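Long-range contacts in regulatory protein of LacI family (Chloroflexus aggregans, PDB 3BBL), which probably regulates transcription as a LacI-family DNA-binding regulator, with a periplasmic-binding-protein-like core that is likely to bind a small effector: residues G8-Q13 and F44-D49; F68-I73 and F88-F93. All blocks are in the same frame, centred on the assembly; numbering follows the deposited sequence.

Interaction 1: residues G8-Q13 and F44-D49; sequences GYSWTQ and FPFSED. With EDO (1,2-ethanediol), chain B.
Tyr9 and Phe44 join the two segments by one backbone bond, Phe44 N to Tyr9 O at 3.0 Å, and the chains then run on in broadly the same direction, 40° apart, with Ser10 and Phe46 nearest at their CA atoms. Ser10 sets its CB over one face of the Phe44 ring, toward the rim and 3.7 Å from the centroid, a CH-pi contact. Its OG, held between the backbone N and the carbonyl carbon (chi1 67°), reaches the edge of the next ring, 3.2 Å from Phe46 CD1. Gly8 C lies at the edge of the Phe44 ring, where a side chain on Gly8 would be tight against CE2. Phe46 in turn offers a face to Thr12, whose CA and CB lie above it. The contact lies at the C-terminal ends of neighbouring parallel strands 6-9 and 40-43, the side on which periplasmic-binding-protein-like folds generally place the loops of their ligand cleft. An ethanediol, probably from the crystallisation liquor, bridges the backbones: Trp11 N donates to its O2 at 3.0 Å and Phe46 N to its O1 at 2.8 Å, while C2 sits over the centre of the Trp11 ring. Trp11 NE1 hydrogen-bonds Ser28 OG of the second subunit, and Tyr56 of helix 54-61 meets the Phe44 ring edge-to-face. Farther along, the Glu48 chain is bent beyond CB and grips two successive residues with its carboxylate, by two bonds that should limit its rotation. Thr12 OG1 donates to the syn lone pair of Glu48 OE1 at 2.9 Å, and Gln13 N reaches Glu48 OE2 at 3.0 Å, also on the syn side but 28° out of the carboxylate plane.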
# COMPACT_ATOMS: atom_id res chain seq x y z
N GLY A 8 5.69 21.28 2.72
CA GLY A 8 6.20 20.21 3.55
C GLY A 8 5.13 19.22 3.96
O GLY A 8 4.01 19.60 4.29
N TYR A 9 5.48 17.94 3.92
CA TYR A 9 4.55 16.89 4.30
C TYR A 9 5.28 15.76 5.03
O TYR A 9 6.46 15.52 4.79
CB TYR A 9 3.83 16.32 3.07
CG TYR A 9 2.82 15.24 3.42
CD1 TYR A 9 1.77 15.51 4.29
CD2 TYR A 9 2.96 13.94 2.94
CE1 TYR A 9 0.89 14.51 4.68
CE2 TYR A 9 2.09 12.93 3.33
CZ TYR A 9 1.05 13.22 4.21
OH TYR A 9 0.20 12.22 4.65
N SER A 10 4.57 15.10 5.92
CA SER A 10 5.12 13.98 6.67
C SER A 10 3.99 13.03 7.00
O SER A 10 2.84 13.44 7.14
CB SER A 10 5.80 14.46 7.96
OG SER A 10 4.85 14.97 8.87
N TRP A 11 4.30 11.75 7.15
CA TRP A 11 3.27 10.77 7.47
C TRP A 11 3.74 9.83 8.56
O TRP A 11 4.93 9.53 8.68
CB TRP A 11 2.86 9.99 6.22
CG TRP A 11 3.98 9.29 5.53
CD1 TRP A 11 4.35 7.98 5.67
CD2 TRP A 11 4.86 9.84 4.54
NE1 TRP A 11 5.39 7.68 4.82
CE2 TRP A 11 5.72 8.81 4.12
CE3 TRP A 11 4.99 11.11 3.97
CZ2 TRP A 11 6.71 9.01 3.15
CZ3 TRP A 11 5.98 11.31 3.01
CH2 TRP A 11 6.82 10.26 2.60
N THR A 12 2.79 9.37 9.37
CA THR A 12 3.09 8.46 10.46
C THR A 12 3.55 7.12 9.90
O THR A 12 3.17 6.72 8.81
CB THR A 12 1.85 8.25 11.36
OG1 THR A 12 2.23 7.49 12.51
CG2 THR A 12 0.77 7.52 10.60
N GLN A 13 4.39 6.44 10.66
CA GLN A 13 4.93 5.16 10.25
C GLN A 13 3.83 4.11 10.13
O GLN A 13 3.09 3.87 11.08
CB GLN A 13 5.97 4.69 11.26
CG GLN A 13 6.73 3.45 10.83
CD GLN A 13 7.53 2.85 11.98
OE1 GLN A 13 8.29 3.54 12.65
NE2 GLN A 13 7.34 1.55 12.20
N PHE A 44 9.47 15.17 4.95
CA PHE A 44 10.43 15.29 6.03
C PHE A 44 10.07 14.20 7.04
O PHE A 44 8.92 13.78 7.11
CB PHE A 44 10.40 16.70 6.65
CG PHE A 44 9.08 17.09 7.25
CD1 PHE A 44 8.78 16.76 8.56
CD2 PHE A 44 8.16 17.83 6.51
CE1 PHE A 44 7.57 17.16 9.14
CE2 PHE A 44 6.95 18.23 7.07
CZ PHE A 44 6.66 17.90 8.40
N PRO A 45 11.06 13.72 7.81
CA PRO A 45 10.81 12.67 8.80
C PRO A 45 9.69 13.01 9.77
O PRO A 45 9.62 14.12 10.31
CB PRO A 45 12.17 12.53 9.49
CG PRO A 45 13.12 12.83 8.37
CD PRO A 45 12.49 14.06 7.75
N PHE A 46 8.81 12.05 9.99
CA PHE A 46 7.68 12.23 10.90
C PHE A 46 8.16 11.97 12.32
O PHE A 46 9.01 11.11 12.55
CB PHE A 46 6.58 11.22 10.55
CG PHE A 46 5.29 11.47 11.26
CD1 PHE A 46 4.37 12.39 10.77
CD2 PHE A 46 4.97 10.76 12.41
CE1 PHE A 46 3.16 12.60 11.41
CE2 PHE A 46 3.75 10.96 13.07
CZ PHE A 46 2.84 11.89 12.57
N SER A 47 7.63 12.72 13.28
CA SER A 47 8.01 12.52 14.67
C SER A 47 6.83 11.80 15.31
O SER A 47 5.78 12.40 15.52
CB SER A 47 8.26 13.87 15.35
OG SER A 47 8.73 13.69 16.67
N GLU A 48 6.99 10.52 15.61
CA GLU A 48 5.91 9.75 16.21
C GLU A 48 5.37 10.44 17.46
O GLU A 48 4.19 10.31 17.79
CB GLU A 48 6.35 8.32 16.53
CG GLU A 48 6.62 7.47 15.28
CD GLU A 48 5.54 7.62 14.19
OE1 GLU A 48 4.34 7.70 14.54
OE2 GLU A 48 5.89 7.64 12.99
N ASP A 49 6.24 11.18 18.14
CA ASP A 49 5.81 11.95 19.30
C ASP A 49 5.42 13.30 18.70
O ASP A 49 6.25 14.17 18.54
CB ASP A 49 6.95 12.12 20.30
CG ASP A 49 6.62 13.14 21.38
OD1 ASP A 49 5.45 13.21 21.80
OD2 ASP A 49 7.54 13.86 21.82
C1 EDO B . 9.12 9.52 7.15
O1 EDO B . 8.90 9.60 8.55
C2 EDO B . 7.98 10.21 6.39
O2 EDO B . 7.27 11.13 7.23

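Interaction 2: residues F68-I73 and F88-F93; sequences FVLSSI and FPFVAF
Phe68 and Phe90 pair side by side on parallel strands 68-70 and 90-93, whose axes come within 4.7 Å. Four backbone bonds zip the pair together, from Phe68 N to Pro89 O at one end to Phe93 N to Leu70 O, 2.7 Å, at the other. The close packing lies on the face carrying Phe68, Leu70, Phe90 and Ala92. Leu70 CD1 meets Phe90 CD1 at 4.0 Å, under helix 78-85, which completes the beta-alpha-beta crossover of this Rossmann-like half. Phe68 CG is anti to its carbonyl carbon (chi1 -66°), and the ring's CE2 lies 3.7 Å from CE2 of Phe88; the rings meet obliquely, planes at 54°. An alanine in place of Phe68 would probably open a gap beside Phe88, leaving the Phe88 ring freer to turn. On the opposite face Val69 and Val91 both rest on Leu254 of helix 243-258, with little direct contact between their side chains. Beyond Leu70 the pairing loosens: the chain turns at Ser72, and a water accepts from Ile73 N and donates to Phe93 O at 3.2 Å, although Ile73 CD1 still touches Ala92 CB. Across the paired strands the polar contacts are backbone ones and the side chains that meet are apolar, so the register rests on the backbone hydrogen bonds and hydrophobic burial holds the layers together.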
# COMPACT_ATOMS: atom_id res chain seq x y z
N PHE A 68 2.58 23.76 5.10
CA PHE A 68 2.56 22.35 5.45
C PHE A 68 1.19 21.73 5.26
O PHE A 68 0.16 22.40 5.28
CB PHE A 68 2.91 22.16 6.93
CG PHE A 68 4.30 22.55 7.29
CD1 PHE A 68 5.36 21.69 7.03
CD2 PHE A 68 4.55 23.74 7.96
CE1 PHE A 68 6.65 22.01 7.44
CE2 PHE A 68 5.83 24.08 8.37
CZ PHE A 68 6.89 23.21 8.11
N VAL A 69 1.19 20.41 5.08
CA VAL A 69 -0.03 19.64 4.99
C VAL A 69 0.20 18.65 6.13
O VAL A 69 1.30 18.10 6.26
CB VAL A 69 -0.16 18.90 3.66
CG1 VAL A 69 -1.33 17.92 3.74
CG2 VAL A 69 -0.41 19.90 2.54
N LEU A 70 -0.80 18.47 6.98
CA LEU A 70 -0.68 17.55 8.11
C LEU A 70 -1.68 16.42 7.99
O LEU A 70 -2.80 16.63 7.53
CB LEU A 70 -0.94 18.30 9.43
CG LEU A 70 -0.28 19.65 9.71
CD1 LEU A 70 -0.90 20.25 10.97
CD2 LEU A 70 1.23 19.49 9.88
N SER A 71 -1.28 15.21 8.40
CA SER A 71 -2.16 14.05 8.38
C SER A 71 -2.05 13.37 9.75
O SER A 71 -1.17 13.72 10.53
CB SER A 71 -1.79 13.08 7.25
OG SER A 71 -0.46 12.63 7.35
N SER A 72 -2.94 12.42 10.04
CA SER A 72 -2.95 11.73 11.34
C SER A 72 -3.24 12.77 12.42
O SER A 72 -2.50 12.89 13.40
CB SER A 72 -1.61 11.06 11.65
OG SER A 72 -1.44 9.87 10.90
N ILE A 73 -4.32 13.51 12.24
CA ILE A 73 -4.67 14.55 13.20
C ILE A 73 -5.40 14.01 14.42
O ILE A 73 -6.46 13.40 14.30
CB ILE A 73 -5.58 15.62 12.56
CG1 ILE A 73 -5.03 16.02 11.18
CG2 ILE A 73 -5.68 16.83 13.49
CD1 ILE A 73 -3.66 16.66 11.21
N PHE A 88 1.76 30.40 10.49
CA PHE A 88 2.34 29.83 9.27
C PHE A 88 1.30 29.03 8.49
O PHE A 88 0.51 28.29 9.07
CB PHE A 88 3.52 28.92 9.62
CG PHE A 88 4.47 28.70 8.48
CD1 PHE A 88 5.34 29.71 8.08
CD2 PHE A 88 4.47 27.50 7.79
CE1 PHE A 88 6.20 29.52 7.00
CE2 PHE A 88 5.33 27.30 6.71
CZ PHE A 88 6.20 28.32 6.31
N PRO A 89 1.29 29.16 7.15
CA PRO A 89 0.34 28.46 6.28
C PRO A 89 0.35 26.93 6.42
O PRO A 89 1.41 26.30 6.42
CB PRO A 89 0.75 28.89 4.88
CG PRO A 89 1.43 30.21 5.10
CD PRO A 89 2.23 29.96 6.34
N PHE A 90 -0.84 26.35 6.52
CA PHE A 90 -0.95 24.90 6.64
C PHE A 90 -2.39 24.48 6.45
O PHE A 90 -3.32 25.24 6.71
CB PHE A 90 -0.44 24.42 8.00
CG PHE A 90 -1.43 24.59 9.12
CD1 PHE A 90 -2.38 23.60 9.39
CD2 PHE A 90 -1.40 25.72 9.94
CE1 PHE A 90 -3.28 23.74 10.46
CE2 PHE A 90 -2.29 25.87 11.00
CZ PHE A 90 -3.23 24.88 11.26
N VAL A 91 -2.56 23.25 5.98
CA VAL A 91 -3.88 22.66 5.79
C VAL A 91 -3.80 21.31 6.46
O VAL A 91 -2.85 20.56 6.24
CB VAL A 91 -4.22 22.46 4.30
CG1 VAL A 91 -5.46 21.60 4.17
CG2 VAL A 91 -4.44 23.80 3.63
N ALA A 92 -4.78 21.00 7.29
CA ALA A 92 -4.81 19.71 7.97
C ALA A 92 -5.75 18.77 7.23
O ALA A 92 -6.84 19.17 6.82
CB ALA A 92 -5.25 19.88 9.41
N PHE A 93 -5.31 17.54 7.02
CA PHE A 93 -6.16 16.53 6.39
C PHE A 93 -6.79 15.80 7.57
O PHE A 93 -6.27 14.80 8.04
CB PHE A 93 -5.32 15.55 5.56
CG PHE A 93 -6.13 14.42 4.96
CD1 PHE A 93 -5.52 13.21 4.63
CD2 PHE A 93 -7.49 14.56 4.71
CE1 PHE A 93 -6.26 12.17 4.07
CE2 PHE A 93 -8.23 13.52 4.14
CZ PHE A 93 -7.61 12.32 3.82
O HOH W 1 -6.23 12.79 10.59

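Overall arrangement
From the N terminus, strand 6-9 leads into the first half of interaction 1; the chain then passes through helix 23-36 and strand 40-43, and the 44-49 loop closes that excursion. Interaction 2 opens only afterwards: helix 54-61 leads to strand 67-70, and the crossover through helix 78-85 is closed by strand 90-93. The two closures therefore follow in series, neither nested nor crossed. They join within the sheet, since strands 6-9 and 67-70 are neighbours, with Gly8 O near Val69 N and Tyr9 OH near Ser71 OG in probable hydrogen bonds. Together they tie four consecutive parallel strands, with helix 54-61 packing against both contacts.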